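Local coordinates for protein malic enzyme (Entamoeba histolytica, PDB 3NV9) that probably catalyses the NAD(P)-dependent oxidative decarboxylation of malate to pyruvate, at residues 292-298 and 316-322; 245-249 and 279-285. One frame throughout, in Å; residues are numbered along the deposited sequence.

Both contacts belong to the Rossmann-type NAD-binding domain and reach the same mixed sheet, whose order across is 255-256, 248-252, 222-225, 297-300, 322-325, 345-348. Interaction 2 comes first along the chain and closes before interaction 1 opens, so the two lie in series. Their centres are 15 Å apart and their nearest atoms about 6 Å, without touching. Strand 222-225 runs between them: Val249 and Val297 both pair with it through backbone hydrogen bonds. Helix 288-292 is the other connection, since it packs on Val249 and Phe285 of interaction 2 and its last residue, Cys292, opens interaction 1. They lie where parallel strands begin on either side of 222-225: 248-252 (interaction 2), 297-300 and 322-325 (interaction 1).

Interaction 1: residues 292-298 and 316-322; sequences CVGADVL and SMGEKPI
Four backbone hydrogen bonds zip 292-298 to 316-322 where two neighbouring parallel strands of the Rossmann-type sheet begin. Gly294 N donates to Ser316 O (2.8 Å) and Gly318 N to Ala295 O (2.8 Å), joining the loops ahead of the strands; Ile322 N to Asp296 O (3.1 Å) and Leu298 N to Ile322 O (3.0 Å) bracket Val297 in a parallel bridge, with Val297 CA 4.9 Å from Ile322 CA. After helix 288-292, a type II turn over Cys292-Ala295, closed by Ala295 N to Cys292 O (2.8 Å), puts Gly294 at positive phi (68°). Water 1 donates to Asp296 O (3.1 Å) and Lys320 O (2.6 Å), bridging the segments. Asp296 CA-to-CB points away, yet the carboxylate bends back; OD2 salt-bridges Lys215, OD1 accepts from Arg221 N. Val297 (t) and Ile322 (m, t) share one sheet face, covered by helix 193-213. Met317, in an m, t, m rotamer, lies against Ala295, its CG 4.3 Å from Ala295 CB, and brings SD to 3.9 Å from Leu298 CB.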
loop_
_atom_site.group_PDB
_atom_site.type_symbol
_atom_site.label_atom_id
_atom_site.label_comp_id
_atom_site.label_asym_id
_atom_site.label_seq_id
_atom_site.Cartn_x
_atom_site.Cartn_y
_atom_site.Cartn_z
ATOM N N CYS A 292 12.989 1.534 44.132
ATOM C CA CYS A 292 11.687 0.927 44.181
ATOM C C CYS A 292 11.015 0.942 45.537
ATOM O O CYS A 292 9.784 1.047 45.624
ATOM C CB CYS A 292 11.732 -0.500 43.621
ATOM S SG CYS A 292 11.808 -0.516 41.842
ATOM N N VAL A 293 11.793 0.805 46.606
ATOM C CA VAL A 293 11.195 0.823 47.960
ATOM C C VAL A 293 10.338 2.083 48.150
ATOM O O VAL A 293 10.736 3.198 47.784
ATOM C CB VAL A 293 12.273 0.563 49.085
ATOM C CG1 VAL A 293 13.638 1.136 48.682
ATOM C CG2 VAL A 293 11.792 1.037 50.488
ATOM N N GLY A 294 9.129 1.876 48.640
ATOM C CA GLY A 294 8.141 2.944 48.735
ATOM C C GLY A 294 7.559 3.526 47.449
ATOM O O GLY A 294 6.751 4.455 47.507
ATOM N N ALA A 295 7.965 3.020 46.284
ATOM C CA ALA A 295 7.457 3.583 45.032
ATOM C C ALA A 295 5.979 3.270 44.828
ATOM O O ALA A 295 5.429 2.270 45.371
ATOM C CB ALA A 295 8.306 3.174 43.786
ATOM N N ASP A 296 5.344 4.131 44.037
ATOM C CA ASP A 296 3.930 3.989 43.724
ATOM C C ASP A 296 3.682 3.290 42.390
ATOM O O ASP A 296 2.771 2.474 42.255
ATOM C CB ASP A 296 3.259 5.390 43.773
ATOM C CG ASP A 296 3.398 6.044 45.179
ATOM O OD1 ASP A 296 4.250 6.935 45.391
ATOM O OD2 ASP A 296 2.675 5.623 46.075
ATOM N N VAL A 297 4.492 3.662 41.419
ATOM C CA VAL A 297 4.343 3.312 40.032
ATOM C C VAL A 297 5.717 2.805 39.548
ATOM O O VAL A 297 6.770 3.375 39.880
ATOM C CB VAL A 297 3.859 4.560 39.202
ATOM C CG1 VAL A 297 3.799 4.295 37.693
ATOM C CG2 VAL A 297 2.493 5.067 39.719
ATOM N N LEU A 298 5.683 1.715 38.783
ATOM C CA LEU A 298 6.855 1.098 38.190
ATOM C C LEU A 298 6.421 0.810 36.785
ATOM O O LEU A 298 5.385 0.110 36.570
ATOM C CB LEU A 298 7.191 -0.220 38.906
ATOM C CG LEU A 298 8.304 -1.141 38.355
ATOM C CD1 LEU A 298 9.473 -0.309 37.916
ATOM C CD2 LEU A 298 8.761 -2.210 39.409
ATOM N N SER A 316 8.726 -4.335 47.693
ATOM C CA SER A 316 9.213 -3.192 48.469
ATOM C C SER A 316 8.442 -1.899 48.173
ATOM O O SER A 316 8.611 -0.903 48.856
ATOM C CB SER A 316 10.705 -2.975 48.232
ATOM O OG SER A 316 10.953 -2.290 47.016
ATOM N N MET A 317 7.595 -1.916 47.148
ATOM C CA MET A 317 6.818 -0.727 46.796
ATOM C C MET A 317 5.780 -0.376 47.866
ATOM O O MET A 317 5.541 -1.146 48.785
ATOM C CB MET A 317 6.162 -0.930 45.422
ATOM C CG MET A 317 7.173 -0.929 44.278
ATOM S SD MET A 317 6.359 -0.751 42.678
ATOM C CE MET A 317 5.600 -2.325 42.636
ATOM N N GLY A 318 5.171 0.794 47.745
ATOM C CA GLY A 318 4.147 1.234 48.708
ATOM C C GLY A 318 2.750 0.588 48.640
ATOM O O GLY A 318 2.549 -0.546 48.174
ATOM N N GLU A 319 1.781 1.327 49.155
ATOM C CA GLU A 319 0.407 0.903 49.211
ATOM C C GLU A 319 -0.113 0.751 47.766
ATOM O O GLU A 319 -0.016 1.680 46.938
ATOM C CB GLU A 319 -0.335 1.980 49.993
ATOM C CG GLU A 319 -1.840 1.996 49.839
ATOM C CD GLU A 319 -2.555 1.145 50.888
ATOM O OE1 GLU A 319 -2.259 -0.086 50.974
ATOM O OE2 GLU A 319 -3.415 1.731 51.606
ATOM N N LYS A 320 -0.598 -0.453 47.451
ATOM C CA LYS A 320 -1.282 -0.711 46.168
ATOM C C LYS A 320 -0.403 -0.413 44.922
ATOM O O LYS A 320 -0.663 0.514 44.107
ATOM C CB LYS A 320 -2.678 -0.046 46.138
ATOM C CG LYS A 320 -3.713 -0.661 47.129
ATOM C CD LYS A 320 -5.092 0.035 46.990
ATOM C CE LYS A 320 -6.184 -0.621 47.815
ATOM N NZ LYS A 320 -6.038 -0.554 49.312
ATOM N N PRO A 321 0.676 -1.184 44.776
ATOM C CA PRO A 321 1.540 -0.902 43.646
ATOM C C PRO A 321 0.860 -1.011 42.240
ATOM O O PRO A 321 0.094 -1.950 41.952
ATOM C CB PRO A 321 2.633 -1.956 43.772
ATOM C CG PRO A 321 2.571 -2.417 45.202
ATOM C CD PRO A 321 1.161 -2.299 45.594
ATOM N N ILE A 322 1.156 -0.031 41.400
ATOM C CA ILE A 322 0.823 -0.046 40.016
ATOM C C ILE A 322 2.088 -0.458 39.250
ATOM O O ILE A 322 3.076 0.249 39.317
ATOM C CB ILE A 322 0.417 1.340 39.582
ATOM C CG1 ILE A 322 -0.942 1.677 40.187
ATOM C CG2 ILE A 322 0.371 1.458 38.072
ATOM C CD1 ILE A 322 -1.220 3.174 40.136
HETATM O O HOH W 1 0.058 2.958 43.607
#

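Interaction 2: residues 245-249 and 279-285; sequences PKKIV and TTNPSKF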
loop_
_atom_site.group_PDB
_atom_site.type_symbol
_atom_site.label_atom_id
_atom_site.label_comp_id
_atom_site.label_asym_id
_atom_site.label_seq_id
_atom_site.Cartn_x
_atom_site.Cartn_y
_atom_site.Cartn_z
ATOM N N PRO A 245 8.412 16.008 38.424
ATOM C CA PRO A 245 9.697 15.452 37.946
ATOM C C PRO A 245 10.654 15.044 39.072
ATOM O O PRO A 245 11.416 14.100 38.901
ATOM C CB PRO A 245 10.300 16.582 37.093
ATOM C CG PRO A 245 9.197 17.490 36.784
ATOM C CD PRO A 245 8.201 17.382 37.931
ATOM N N LYS A 246 10.572 15.700 40.229
ATOM C CA LYS A 246 11.474 15.416 41.353
ATOM C C LYS A 246 11.222 14.017 41.957
ATOM O O LYS A 246 12.119 13.418 42.607
ATOM C CB LYS A 246 11.335 16.474 42.454
ATOM C CG LYS A 246 11.703 17.937 42.075
ATOM C CD LYS A 246 11.858 18.786 43.376
ATOM C CE LYS A 246 11.437 20.270 43.223
ATOM N NZ LYS A 246 12.235 20.978 42.181
ATOM N N LYS A 247 10.009 13.499 41.741
ATOM C CA LYS A 247 9.609 12.228 42.358
ATOM C C LYS A 247 9.823 11.018 41.417
ATOM O O LYS A 247 9.396 9.908 41.725
ATOM C CB LYS A 247 8.136 12.284 42.803
ATOM C CG LYS A 247 7.784 13.338 43.874
ATOM C CD LYS A 247 6.485 12.885 44.594
ATOM C CE LYS A 247 5.845 13.961 45.496
ATOM N NZ LYS A 247 5.522 15.203 44.726
ATOM N N ILE A 248 10.472 11.266 40.287
ATOM C CA ILE A 248 10.580 10.329 39.160
ATOM C C ILE A 248 12.043 9.840 38.958
ATOM O O ILE A 248 12.960 10.650 38.916
ATOM C CB ILE A 248 10.056 11.029 37.858
ATOM C CG1 ILE A 248 8.531 10.944 37.782
ATOM C CG2 ILE A 248 10.596 10.393 36.604
ATOM C CD1 ILE A 248 7.986 11.673 36.634
ATOM N N VAL A 249 12.266 8.531 38.832
ATOM C CA VAL A 249 13.578 8.079 38.388
ATOM C C VAL A 249 13.468 7.215 37.124
ATOM O O VAL A 249 12.729 6.215 37.143
ATOM C CB VAL A 249 14.258 7.093 39.373
ATOM C CG1 VAL A 249 15.774 7.156 39.216
ATOM C CG2 VAL A 249 13.774 7.218 40.782
ATOM N N THR A 279 16.188 17.034 34.892
ATOM C CA THR A 279 14.909 17.379 35.575
ATOM C C THR A 279 14.382 16.347 36.582
ATOM O O THR A 279 13.465 16.632 37.347
ATOM C CB THR A 279 13.794 17.633 34.517
ATOM O OG1 THR A 279 13.727 16.503 33.633
ATOM C CG2 THR A 279 14.084 18.872 33.697
ATOM N N THR A 280 14.944 15.148 36.595
ATOM C CA THR A 280 14.360 14.066 37.398
ATOM C C THR A 280 15.334 13.560 38.429
ATOM O O THR A 280 16.511 13.927 38.390
ATOM C CB THR A 280 13.843 12.890 36.505
ATOM O OG1 THR A 280 14.924 12.306 35.742
ATOM C CG2 THR A 280 12.738 13.400 35.538
ATOM N N ASN A 281 14.840 12.742 39.356
ATOM C CA ASN A 281 15.690 11.913 40.232
ATOM C C ASN A 281 16.775 12.746 40.944
ATOM O O ASN A 281 17.976 12.453 40.789
ATOM C CB ASN A 281 16.333 10.789 39.382
ATOM C CG ASN A 281 17.299 9.921 40.164
ATOM O OD1 ASN A 281 17.043 9.538 41.304
ATOM N ND2 ASN A 281 18.402 9.578 39.537
ATOM N N PRO A 282 16.356 13.802 41.703
ATOM C CA PRO A 282 17.286 14.724 42.369
ATOM C C PRO A 282 18.226 13.939 43.260
ATOM O O PRO A 282 19.417 14.171 43.227
ATOM C CB PRO A 282 16.362 15.594 43.235
ATOM C CG PRO A 282 15.020 15.491 42.549
ATOM C CD PRO A 282 14.979 14.033 42.167
ATOM N N SER A 283 17.650 12.994 44.001
ATOM C CA SER A 283 18.314 11.981 44.839
ATOM C C SER A 283 19.483 11.088 44.268
ATOM O O SER A 283 20.204 10.447 45.035
ATOM C CB SER A 283 17.205 11.081 45.383
ATOM O OG SER A 283 17.690 10.215 46.367
ATOM N N LYS A 284 19.680 11.042 42.948
ATOM C CA LYS A 284 20.720 10.175 42.355
ATOM C C LYS A 284 20.650 8.707 42.753
ATOM O O LYS A 284 21.680 8.119 43.056
ATOM C CB LYS A 284 22.118 10.675 42.714
ATOM C CG LYS A 284 22.868 11.345 41.574
ATOM C CD LYS A 284 22.480 12.784 41.379
ATOM C CE LYS A 284 23.705 13.597 40.942
ATOM N NZ LYS A 284 23.595 14.988 41.411
ATOM N N PHE A 285 19.467 8.100 42.746
ATOM C CA PHE A 285 19.330 6.706 43.186
ATOM C C PHE A 285 20.382 5.771 42.596
ATOM O O PHE A 285 20.662 5.820 41.404
ATOM C CB PHE A 285 17.950 6.167 42.837
ATOM C CG PHE A 285 16.864 6.606 43.777
ATOM C CD1 PHE A 285 15.863 7.471 43.340
ATOM C CD2 PHE A 285 16.830 6.131 45.095
ATOM C CE1 PHE A 285 14.816 7.861 44.201
ATOM C CE2 PHE A 285 15.806 6.504 45.959
ATOM C CZ PHE A 285 14.790 7.377 45.508
#
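Val249 loses more surface to this contact than any other residue, 73 Å², because its two methyls meet different partners: CG1 lies 3.3 Å from Asn281 CG, and CG2 approaches Phe285 CD1 to 3.3 Å, meeting the ring obliquely. The bend that brings Phe285 round is a type I turn from Asn281 to Lys284, with Lys284 N hydrogen-bonded to Asn281 O (3.1 Å). Asn281 OD1 also accepts from Phe285 N (3.2 Å), while its ND2 is held by Leu257 O. Thr280, with 49 Å² covered, is where the chain leaves helix 271-279. Its CG2 sits 3.8 Å from Ile248 CG2, and its CA makes a CA-H...O contact with Pro245 O at 3.3 Å (148° at H). In the Rossmann-type domain this sets the exit of that helix against the 3-10 turn 245-247 and the first residues of strand 248-252, which pairs in parallel with strand 222-225. Lys246 has 46 Å² covered; its closest approaches are O, 3.0 Å from Pro282 CD, and CB, 3.8 Å from Pro282 CG. From helix 288-292, Ala291 touches both Val249 and Phe285.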